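PDB 2E0I: 432aa long hypothetical deoxyribodipyrimidine photolyase from Sulfolobus tokodaii, which probably repairs ultraviolet-induced pyrimidine dimers in DNA with light, using one FAD as catalytic cofactor and a second as a likely light-harvesting antenna. Local coordinates for residues V152-T157 / A230-K235; G262-R267 / A354-D359; I272-N277 / F324-W329. One frame throughout, in Å; residues are numbered along the deposited sequence.

How the contacts relate
Contact 1 sets a loop on a helix, contact 2 joins two loops, and contact 3 joins a loop to the turn and first residues that start helix 327-337. Contacts 2 and 3 are close neighbours, their centres about 13 Å apart, and they touch: G262 O of contact 2 probably accepts a hydrogen bond from R328 NE of contact 3, at 2.9 Å. Contact 3 is nested in the chain loop that contact 2 closes. Contact 1 comes earlier in the chain, its centre about 32 Å from that of contact 2 and 41 Å from that of contact 3. The side chains of W327, Y231 and V358 lie about 8, 10 and 11 Å from a bound FAD.

Contact 1: V152-T157 / A230-K235; sequences VREPET and AYYTQK
V152 and Y232 join the long loop after helix 140-147, which follows the last strand of the parallel sheet, to the last turn of helix 227-233, a loop-on-helix contact at the surface. The polar link is a single hydrogen bond, in which the phenol OH of Y232 donates to V152 O over 2.6 Å. The donor stands 25° out of the carbonyl plane. A tyrosine suits the place because it carries both a long flat surface and a donor at its far end. Along the ring's edge, near its plane, R153 O lies 3.4 Å from Y232 CE1, beside the accepting V152 O. Further back, P155 CD comes to 3.7 Å from Y232 CD1, and the E154 methylene CG sits beside the hydroxyl. The carboxylate of E154 belongs to another pair, a salt bridge with K151.

Y231 supplies a second, apolar surface. With CG anti to its backbone N (chi1 174°), its ring reaches toward V152, and the two side chains meet tip to tip. V152 CG2 stands over the ring face in a CH-pi contact, 3.6 Å from the centroid and 15° off the normal. The other methyl, CG1, touches both rings, 3.8 Å from Y231 CD2 and 4.0 Å from Y232 CE1, so a beta-branched valine serves both at once. The tyrosines also touch each other, Y231 CD2 lying 3.7 Å above the plane of the Y232 ring, toward its rim.

R228 and E229, one turn back on helix 227-233, pack against V152 and P155 respectively. Helix 238-256 packs alongside, with Y245 against V152 and V241 against Y231.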
loop_
_atom_site.group_PDB
_atom_site.type_symbol
_atom_site.label_atom_id
_atom_site.label_comp_id
_atom_site.label_asym_id
_atom_site.label_seq_id
_atom_site.Cartn_x
_atom_site.Cartn_y
_atom_site.Cartn_z
ATOM N N VAL A 152 4.241 11.193 19.598
ATOM C CA VAL A 152 4.274 9.833 19.089
ATOM C C VAL A 152 4.911 8.904 20.123
ATOM O O VAL A 152 5.946 9.224 20.694
ATOM C CB VAL A 152 5.099 9.758 17.796
ATOM C CG1 VAL A 152 5.166 8.316 17.314
ATOM C CG2 VAL A 152 4.489 10.672 16.729
ATOM N N ARG A 153 4.286 7.761 20.371
ATOM C CA ARG A 153 4.830 6.814 21.335
ATOM C C ARG A 153 6.191 6.353 20.828
ATOM O O ARG A 153 6.395 6.194 19.625
ATOM C CB ARG A 153 3.897 5.611 21.509
ATOM C CG ARG A 153 4.465 4.556 22.442
ATOM C CD ARG A 153 3.459 3.468 22.850
ATOM N NE ARG A 153 3.203 2.441 21.833
ATOM C CZ ARG A 153 2.198 2.494 20.967
ATOM N NH1 ARG A 153 1.368 3.526 20.996
ATOM N NH2 ARG A 153 2.003 1.512 20.097
ATOM N N GLU A 154 7.127 6.149 21.746
ATOM C CA GLU A 154 8.473 5.722 21.374
ATOM C C GLU A 154 8.560 4.207 21.168
ATOM O O GLU A 154 7.871 3.443 21.847
ATOM C CB GLU A 154 9.456 6.151 22.461
ATOM C CG GLU A 154 9.598 7.652 22.619
ATOM C CD GLU A 154 10.290 8.041 23.927
ATOM O OE1 GLU A 154 11.243 7.338 24.344
ATOM O OE2 GLU A 154 9.889 9.059 24.534
ATOM N N PRO A 155 9.402 3.752 20.221
ATOM C CA PRO A 155 9.530 2.314 19.984
ATOM C C PRO A 155 9.982 1.622 21.249
ATOM O O PRO A 155 10.645 2.229 22.081
ATOM C CB PRO A 155 10.589 2.241 18.898
ATOM C CG PRO A 155 10.386 3.491 18.149
ATOM C CD PRO A 155 10.194 4.506 19.238
ATOM N N GLU A 156 9.602 0.363 21.403
ATOM C CA GLU A 156 10.020 -0.415 22.555
ATOM C C GLU A 156 9.714 -1.885 22.323
ATOM O O GLU A 156 8.841 -2.232 21.526
ATOM C CB GLU A 156 9.326 0.065 23.814
ATOM C CG GLU A 156 7.937 -0.451 23.980
ATOM C CD GLU A 156 7.198 0.295 25.061
ATOM O OE1 GLU A 156 6.052 -0.105 25.364
ATOM O OE2 GLU A 156 7.758 1.287 25.600
ATOM N N THR A 157 10.444 -2.748 23.015
ATOM C CA THR A 157 10.250 -4.176 22.857
ATOM C C THR A 157 10.287 -4.845 24.216
ATOM O O THR A 157 11.178 -4.583 25.018
ATOM C CB THR A 157 11.357 -4.792 21.957
ATOM O OG1 THR A 157 11.356 -4.140 20.682
ATOM C CG2 THR A 157 11.123 -6.287 21.753
ATOM N N ALA A 230 10.039 4.629 11.962
ATOM C CA ALA A 230 10.304 5.469 10.801
ATOM C C ALA A 230 10.259 6.908 11.260
ATOM O O ALA A 230 11.094 7.734 10.876
ATOM C CB ALA A 230 9.247 5.248 9.734
ATOM N N TYR A 231 9.269 7.193 12.100
ATOM C CA TYR A 231 9.074 8.533 12.612
ATOM C C TYR A 231 10.250 9.068 13.409
ATOM O O TYR A 231 10.757 10.135 13.121
ATOM C CB TYR A 231 7.814 8.593 13.475
ATOM C CG TYR A 231 7.635 9.931 14.146
ATOM C CD1 TYR A 231 7.120 11.025 13.449
ATOM C CD2 TYR A 231 8.026 10.113 15.469
ATOM C CE1 TYR A 231 7.001 12.264 14.064
ATOM C CE2 TYR A 231 7.917 11.339 16.089
ATOM C CZ TYR A 231 7.405 12.408 15.389
ATOM O OH TYR A 231 7.289 13.605 16.044
ATOM N N TYR A 232 10.684 8.342 14.421
ATOM C CA TYR A 232 11.779 8.839 15.223
ATOM C C TYR A 232 13.116 8.896 14.510
ATOM O O TYR A 232 13.954 9.737 14.805
ATOM C CB TYR A 232 11.889 8.029 16.511
ATOM C CG TYR A 232 10.958 8.548 17.568
ATOM C CD1 TYR A 232 9.771 7.884 17.883
ATOM C CD2 TYR A 232 11.227 9.756 18.211
ATOM C CE1 TYR A 232 8.873 8.421 18.818
ATOM C CE2 TYR A 232 10.337 10.298 19.137
ATOM C CZ TYR A 232 9.169 9.630 19.432
ATOM O OH TYR A 232 8.303 10.196 20.329
ATOM N N THR A 233 13.323 8.012 13.554
ATOM C CA THR A 233 14.581 8.007 12.841
ATOM C C THR A 233 14.692 9.227 11.950
ATOM O O THR A 233 15.781 9.745 11.731
ATOM C CB THR A 233 14.706 6.753 11.985
ATOM O OG1 THR A 233 14.563 5.605 12.824
ATOM C CG2 THR A 233 16.063 6.698 11.319
ATOM N N GLN A 234 13.555 9.695 11.456
ATOM C CA GLN A 234 13.513 10.834 10.551
ATOM C C GLN A 234 12.849 12.056 11.172
ATOM O O GLN A 234 12.524 13.013 10.471
ATOM C CB GLN A 234 12.738 10.425 9.305
ATOM C CG GLN A 234 13.271 9.176 8.667
ATOM C CD GLN A 234 14.519 9.463 7.872
ATOM O OE1 GLN A 234 14.437 10.001 6.767
ATOM N NE2 GLN A 234 15.688 9.130 8.433
ATOM N N LYS A 235 12.656 12.024 12.485
ATOM C CA LYS A 235 11.987 13.107 13.197
ATOM C C LYS A 235 12.361 14.504 12.730
ATOM O O LYS A 235 11.503 15.392 12.678
ATOM C CB LYS A 235 12.235 12.987 14.696
ATOM C CG LYS A 235 11.276 13.809 15.524
ATOM C CD LYS A 235 11.422 13.471 16.987
ATOM C CE LYS A 235 10.418 14.235 17.821
ATOM N NZ LYS A 235 10.508 13.848 19.272
#

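Contact 2: G262-R267 / A354-D359; sequences GHCYRR and ASTGVD
R266 and T356 are bound through the backbone, R266 N donating to T356 O over 3.1 Å in a nearly straight bond, 169° at the hydrogen. The acceptor belongs to the loop that leaves helix 343-353 through a Schellman motif, in which S355 takes positive phi. Two loops of the FAD-binding helical domain are thereby clasped together. The R266 side chain adds a second grip. Its chain bends at chi3 (-76°), which turns NE beside the opposite loop, and NH2 reaches S355 O at 2.8 Å in a weak, bent hydrogen bond. The guanidinium presents its edge to the backbone of S355 and T356. An arginine fits here because it is long enough to follow the turn and carries a donor at its far end for the carbonyl of S355, just past the helix end.

Y265 packs beside this polar grip. Its CB lies 3.3 Å from T356 O, and CD2 is 3.7 Å from G357 C, the ring set obliquely to that backbone. The two backbones come closest here, with Y265 CA and G357 CA 5.0 Å apart. V358 CG2 extends the apolar patch, 4.3 Å from Y265 CE2. One residue before Y265, C264 CB is 4.1 Å from T356 CB.

The second shell is built round Q351 of helix 343-353. Its OE1 bonds both T356 OG1 and Y265 N, so one amide holds a residue from each loop. W327 covers C264 and T356, while L253 of helix 238-256 packs on both Y265 and V358. K321 NZ bonds S355 OG, and that same hydroxyl donates to A354 O over 2.7 Å, standing above the plane of the carbonyl.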
loop_
_atom_site.group_PDB
_atom_site.type_symbol
_atom_site.label_atom_id
_atom_site.label_comp_id
_atom_site.label_asym_id
_atom_site.label_seq_id
_atom_site.Cartn_x
_atom_site.Cartn_y
_atom_site.Cartn_z
ATOM N N GLY A 262 -15.912 1.005 -2.756
ATOM C CA GLY A 262 -17.018 0.657 -3.628
ATOM C C GLY A 262 -17.804 1.862 -4.108
ATOM O O GLY A 262 -18.421 1.804 -5.167
ATOM N N HIS A 263 -17.803 2.940 -3.325
ATOM C CA HIS A 263 -18.514 4.164 -3.687
ATOM C C HIS A 263 -17.580 5.351 -3.560
ATOM O O HIS A 263 -16.486 5.231 -3.036
ATOM C CB HIS A 263 -19.706 4.412 -2.761
ATOM C CG HIS A 263 -20.666 3.267 -2.665
ATOM N ND1 HIS A 263 -21.844 3.347 -1.951
ATOM C CD2 HIS A 263 -20.613 2.007 -3.160
ATOM C CE1 HIS A 263 -22.472 2.188 -2.008
ATOM N NE2 HIS A 263 -21.745 1.358 -2.735
ATOM N N CYS A 264 -18.029 6.505 -4.031
ATOM C CA CYS A 264 -17.233 7.722 -3.952
ATOM C C CYS A 264 -17.329 8.319 -2.552
ATOM O O CYS A 264 -18.383 8.265 -1.919
ATOM C CB CYS A 264 -17.729 8.747 -4.975
ATOM S SG CYS A 264 -17.630 8.219 -6.701
ATOM N N TYR A 265 -16.223 8.880 -2.069
ATOM C CA TYR A 265 -16.208 9.498 -0.753
ATOM C C TYR A 265 -17.367 10.488 -0.741
ATOM O O TYR A 265 -18.219 10.456 0.149
ATOM C CB TYR A 265 -14.878 10.212 -0.526
ATOM C CG TYR A 265 -14.793 10.929 0.794
ATOM C CD1 TYR A 265 -14.960 10.240 1.989
ATOM C CD2 TYR A 265 -14.579 12.302 0.846
ATOM C CE1 TYR A 265 -14.924 10.900 3.209
ATOM C CE2 TYR A 265 -14.539 12.980 2.060
ATOM C CZ TYR A 265 -14.714 12.274 3.238
ATOM O OH TYR A 265 -14.707 12.934 4.445
ATOM N N ARG A 266 -17.389 11.360 -1.745
ATOM C CA ARG A 266 -18.455 12.337 -1.912
ATOM C C ARG A 266 -19.472 11.644 -2.812
ATOM O O ARG A 266 -19.417 11.759 -4.034
ATOM C CB ARG A 266 -17.915 13.601 -2.576
ATOM C CG ARG A 266 -16.969 14.370 -1.682
ATOM C CD ARG A 266 -16.685 15.742 -2.225
ATOM N NE ARG A 266 -15.768 15.713 -3.353
ATOM C CZ ARG A 266 -15.468 16.784 -4.080
ATOM N NH1 ARG A 266 -16.021 17.955 -3.785
ATOM N NH2 ARG A 266 -14.622 16.691 -5.101
ATOM N N ARG A 267 -20.387 10.914 -2.177
ATOM C CA ARG A 267 -21.415 10.124 -2.850
ATOM C C ARG A 267 -22.087 10.663 -4.118
ATOM O O ARG A 267 -22.357 9.884 -5.034
ATOM C CB ARG A 267 -22.485 9.723 -1.832
ATOM C CG ARG A 267 -21.917 9.024 -0.610
ATOM C CD ARG A 267 -23.001 8.650 0.391
ATOM N NE ARG A 267 -22.449 8.464 1.732
ATOM C CZ ARG A 267 -21.973 9.446 2.499
ATOM N NH1 ARG A 267 -21.486 9.174 3.705
ATOM N NH2 ARG A 267 -21.990 10.705 2.071
ATOM N N ALA A 354 -9.267 11.666 -8.590
ATOM C CA ALA A 354 -10.483 11.739 -9.387
ATOM C C ALA A 354 -11.373 12.839 -8.864
ATOM O O ALA A 354 -12.467 13.063 -9.371
ATOM C CB ALA A 354 -11.222 10.408 -9.327
ATOM N N SER A 355 -10.873 13.528 -7.849
ATOM C CA SER A 355 -11.594 14.597 -7.180
ATOM C C SER A 355 -13.025 14.193 -6.833
ATOM O O SER A 355 -13.991 14.888 -7.150
ATOM C CB SER A 355 -11.547 15.909 -7.993
ATOM O OG SER A 355 -11.797 15.708 -9.365
ATOM N N THR A 356 -13.133 13.037 -6.187
ATOM C CA THR A 356 -14.399 12.504 -5.712
ATOM C C THR A 356 -14.108 12.208 -4.255
ATOM O O THR A 356 -14.900 11.571 -3.570
ATOM C CB THR A 356 -14.788 11.178 -6.395
ATOM O OG1 THR A 356 -13.822 10.169 -6.078
ATOM C CG2 THR A 356 -14.865 11.350 -7.896
ATOM N N GLY A 357 -12.948 12.677 -3.799
ATOM C CA GLY A 357 -12.534 12.459 -2.427
ATOM C C GLY A 357 -12.240 13.693 -1.592
ATOM O O GLY A 357 -12.936 14.703 -1.667
ATOM N N VAL A 358 -11.187 13.600 -0.788
ATOM C CA VAL A 358 -10.782 14.666 0.116
ATOM C C VAL A 358 -10.396 15.979 -0.540
ATOM O O VAL A 358 -10.570 17.042 0.052
ATOM C CB VAL A 358 -9.651 14.178 1.030
ATOM C CG1 VAL A 358 -8.881 15.351 1.604
ATOM C CG2 VAL A 358 -10.251 13.344 2.155
ATOM N N ASP A 359 -9.853 15.928 -1.745
ATOM C CA ASP A 359 -9.518 17.168 -2.422
ATOM C C ASP A 359 -10.801 17.566 -3.131
ATOM O O ASP A 359 -11.275 16.851 -4.026
ATOM C CB ASP A 359 -8.412 16.960 -3.445
ATOM C CG ASP A 359 -7.975 18.256 -4.086
ATOM O OD1 ASP A 359 -7.231 18.211 -5.093
ATOM O OD2 ASP A 359 -8.381 19.321 -3.569
#

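Contact 3: I272-N277 / F324-W329; sequences ISWENN and FVDWRW
W274 and D326 meet through their first torsions, which set each CG beside the other residue: CG of W274 is anti to its carbonyl carbon (chi1 -54°) and CG of D326 anti to its backbone N (chi1 -170°). Carboxylate and indole planes lie only 3° apart, stacked, with D326 CA also over the ring, 3.7 Å from the centroid of its five-membered part. I272 CG2 covers the opposite face, above its centre. At the indole's benzo end, W274 CE3 meets F324 CE1 at 3.8 Å and CZ2 meets W327 CD1 at 3.7 Å, making an aromatic cluster of obliquely set rings.

D326 is the N-cap of helix 327-337 of the FAD-binding domain: OD2 accepts from R328 N at 3.2 Å and forms a salt bridge with R328 NH1 at 2.6 Å. The arginine and the helix start would probably stabilise its negative charge, and D270 is a second acidic partner of R328. An alanine in place of W274 would probably leave the D326 carboxylate without its flat neighbour and open a gap between I272, F324 and W327.

N276 crosses to the start of the same helix. Its OD1 accepts from D326 N at 2.8 Å, in the amide plane, while the amide lies flat over one face of W329. An asparagine both tolerates the positive phi found here and offers this oxygen. F324, just past helix 309-322, accepts at its O from N276 N over 3.2 Å. The E275 carboxylate turns to R417 of helix 414-427; V421 of that helix packs on F324.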
loop_
_atom_site.group_PDB
_atom_site.type_symbol
_atom_site.label_atom_id
_atom_site.label_comp_id
_atom_site.label_asym_id
_atom_site.label_seq_id
_atom_site.Cartn_x
_atom_site.Cartn_y
_atom_site.Cartn_z
ATOM N N ILE A 272 -21.636 9.715 -11.965
ATOM C CA ILE A 272 -20.829 10.050 -13.129
ATOM C C ILE A 272 -20.973 8.952 -14.173
ATOM O O ILE A 272 -20.960 7.773 -13.843
ATOM C CB ILE A 272 -19.349 10.192 -12.751
ATOM C CG1 ILE A 272 -19.177 11.404 -11.837
ATOM C CG2 ILE A 272 -18.494 10.314 -14.005
ATOM C CD1 ILE A 272 -17.754 11.654 -11.403
ATOM N N SER A 273 -21.132 9.342 -15.432
ATOM C CA SER A 273 -21.268 8.368 -16.501
ATOM C C SER A 273 -19.913 8.140 -17.134
ATOM O O SER A 273 -19.592 8.718 -18.176
ATOM C CB SER A 273 -22.253 8.859 -17.554
ATOM O OG SER A 273 -23.538 9.010 -16.985
ATOM N N TRP A 274 -19.115 7.298 -16.490
ATOM C CA TRP A 274 -17.789 6.986 -16.987
ATOM C C TRP A 274 -17.891 6.384 -18.382
ATOM O O TRP A 274 -18.641 5.438 -18.602
ATOM C CB TRP A 274 -17.098 5.999 -16.047
ATOM C CG TRP A 274 -17.051 6.464 -14.619
ATOM C CD1 TRP A 274 -17.864 6.070 -13.604
ATOM C CD2 TRP A 274 -16.167 7.445 -14.069
ATOM N NE1 TRP A 274 -17.547 6.743 -12.454
ATOM C CE2 TRP A 274 -16.509 7.596 -12.712
ATOM C CE3 TRP A 274 -15.120 8.211 -14.594
ATOM C CZ2 TRP A 274 -15.843 8.484 -11.867
ATOM C CZ3 TRP A 274 -14.457 9.093 -13.756
ATOM C CH2 TRP A 274 -14.821 9.222 -12.406
ATOM N N GLU A 275 -17.141 6.940 -19.323
ATOM C CA GLU A 275 -17.151 6.443 -20.686
ATOM C C GLU A 275 -16.643 4.999 -20.726
ATOM O O GLU A 275 -17.014 4.230 -21.609
ATOM C CB GLU A 275 -16.263 7.327 -21.547
ATOM C CG GLU A 275 -16.219 6.948 -23.011
ATOM C CD GLU A 275 -14.849 7.170 -23.607
ATOM O OE1 GLU A 275 -13.930 6.410 -23.242
ATOM O OE2 GLU A 275 -14.680 8.103 -24.420
ATOM N N ASN A 276 -15.797 4.646 -19.759
ATOM C CA ASN A 276 -15.196 3.311 -19.635
ATOM C C ASN A 276 -14.884 2.574 -20.925
ATOM O O ASN A 276 -15.228 1.403 -21.066
ATOM C CB ASN A 276 -16.063 2.397 -18.765
ATOM C CG ASN A 276 -15.997 2.752 -17.298
ATOM O OD1 ASN A 276 -14.978 3.232 -16.809
ATOM N ND2 ASN A 276 -17.080 2.497 -16.582
ATOM N N ASN A 277 -14.224 3.239 -21.861
ATOM C CA ASN A 277 -13.883 2.592 -23.119
ATOM C C ASN A 277 -12.805 1.525 -22.903
ATOM O O ASN A 277 -11.617 1.834 -22.859
ATOM C CB ASN A 277 -13.406 3.631 -24.135
ATOM C CG ASN A 277 -12.779 2.998 -25.350
ATOM O OD1 ASN A 277 -13.320 2.051 -25.917
ATOM N ND2 ASN A 277 -11.633 3.513 -25.761
ATOM N N PHE A 324 -11.246 9.098 -19.282
ATOM C CA PHE A 324 -12.567 9.025 -18.669
ATOM C C PHE A 324 -12.993 7.591 -18.279
ATOM O O PHE A 324 -14.068 7.105 -18.662
ATOM C CB PHE A 324 -13.585 9.684 -19.609
ATOM C CG PHE A 324 -14.876 10.075 -18.943
ATOM C CD1 PHE A 324 -14.887 10.584 -17.648
ATOM C CD2 PHE A 324 -16.092 9.957 -19.627
ATOM C CE1 PHE A 324 -16.087 10.966 -17.042
ATOM C CE2 PHE A 324 -17.301 10.339 -19.028
ATOM C CZ PHE A 324 -17.298 10.843 -17.737
ATOM N N VAL A 325 -12.129 6.923 -17.512
ATOM C CA VAL A 325 -12.390 5.570 -17.029
ATOM C C VAL A 325 -12.613 5.621 -15.504
ATOM O O VAL A 325 -11.901 6.321 -14.779
ATOM C CB VAL A 325 -11.214 4.627 -17.358
ATOM C CG1 VAL A 325 -11.446 3.270 -16.728
ATOM C CG2 VAL A 325 -11.061 4.497 -18.860
ATOM N N ASP A 326 -13.615 4.894 -15.027
ATOM C CA ASP A 326 -13.950 4.874 -13.608
ATOM C C ASP A 326 -12.704 4.647 -12.749
ATOM O O ASP A 326 -11.932 3.725 -13.004
ATOM C CB ASP A 326 -14.992 3.772 -13.356
ATOM C CG ASP A 326 -15.586 3.823 -11.961
ATOM O OD1 ASP A 326 -16.553 3.079 -11.719
ATOM O OD2 ASP A 326 -15.096 4.592 -11.108
ATOM N N TRP A 327 -12.510 5.483 -11.731
ATOM C CA TRP A 327 -11.351 5.338 -10.862
ATOM C C TRP A 327 -11.271 3.978 -10.168
ATOM O O TRP A 327 -10.186 3.531 -9.807
ATOM C CB TRP A 327 -11.315 6.451 -9.813
ATOM C CG TRP A 327 -12.524 6.535 -8.948
ATOM C CD1 TRP A 327 -13.610 7.321 -9.148
ATOM C CD2 TRP A 327 -12.764 5.816 -7.732
ATOM N NE1 TRP A 327 -14.519 7.147 -8.129
ATOM C CE2 TRP A 327 -14.024 6.226 -7.247
ATOM C CE3 TRP A 327 -12.037 4.864 -7.005
ATOM C CZ2 TRP A 327 -14.576 5.719 -6.065
ATOM C CZ3 TRP A 327 -12.583 4.356 -5.829
ATOM C CH2 TRP A 327 -13.841 4.786 -5.371
ATOM N N ARG A 328 -12.412 3.319 -9.981
ATOM C CA ARG A 328 -12.437 2.003 -9.343
ATOM C C ARG A 328 -11.678 0.991 -10.192
ATOM O O ARG A 328 -11.080 0.067 -9.660
ATOM C CB ARG A 328 -13.873 1.518 -9.145
ATOM C CG ARG A 328 -14.665 2.319 -8.144
ATOM C CD ARG A 328 -16.084 1.818 -8.075
ATOM N NE ARG A 328 -16.996 2.796 -7.466
ATOM C CZ ARG A 328 -17.280 4.002 -7.966
ATOM N NH1 ARG A 328 -16.725 4.412 -9.102
ATOM N NH2 ARG A 328 -18.137 4.801 -7.333
ATOM N N TRP A 329 -11.712 1.160 -11.510
ATOM C CA TRP A 329 -10.999 0.264 -12.415
ATOM C C TRP A 329 -9.494 0.409 -12.156
ATOM O O TRP A 329 -8.759 -0.577 -12.014
ATOM C CB TRP A 329 -11.300 0.635 -13.872
ATOM C CG TRP A 329 -12.665 0.239 -14.380
ATOM C CD1 TRP A 329 -13.835 0.202 -13.672
ATOM C CD2 TRP A 329 -13.002 -0.118 -15.727
ATOM N NE1 TRP A 329 -14.879 -0.156 -14.495
ATOM C CE2 TRP A 329 -14.397 -0.358 -15.761
ATOM C CE3 TRP A 329 -12.262 -0.255 -16.911
ATOM C CZ2 TRP A 329 -15.066 -0.728 -16.934
ATOM C CZ3 TRP A 329 -12.929 -0.623 -18.080
ATOM C CH2 TRP A 329 -14.317 -0.854 -18.079
#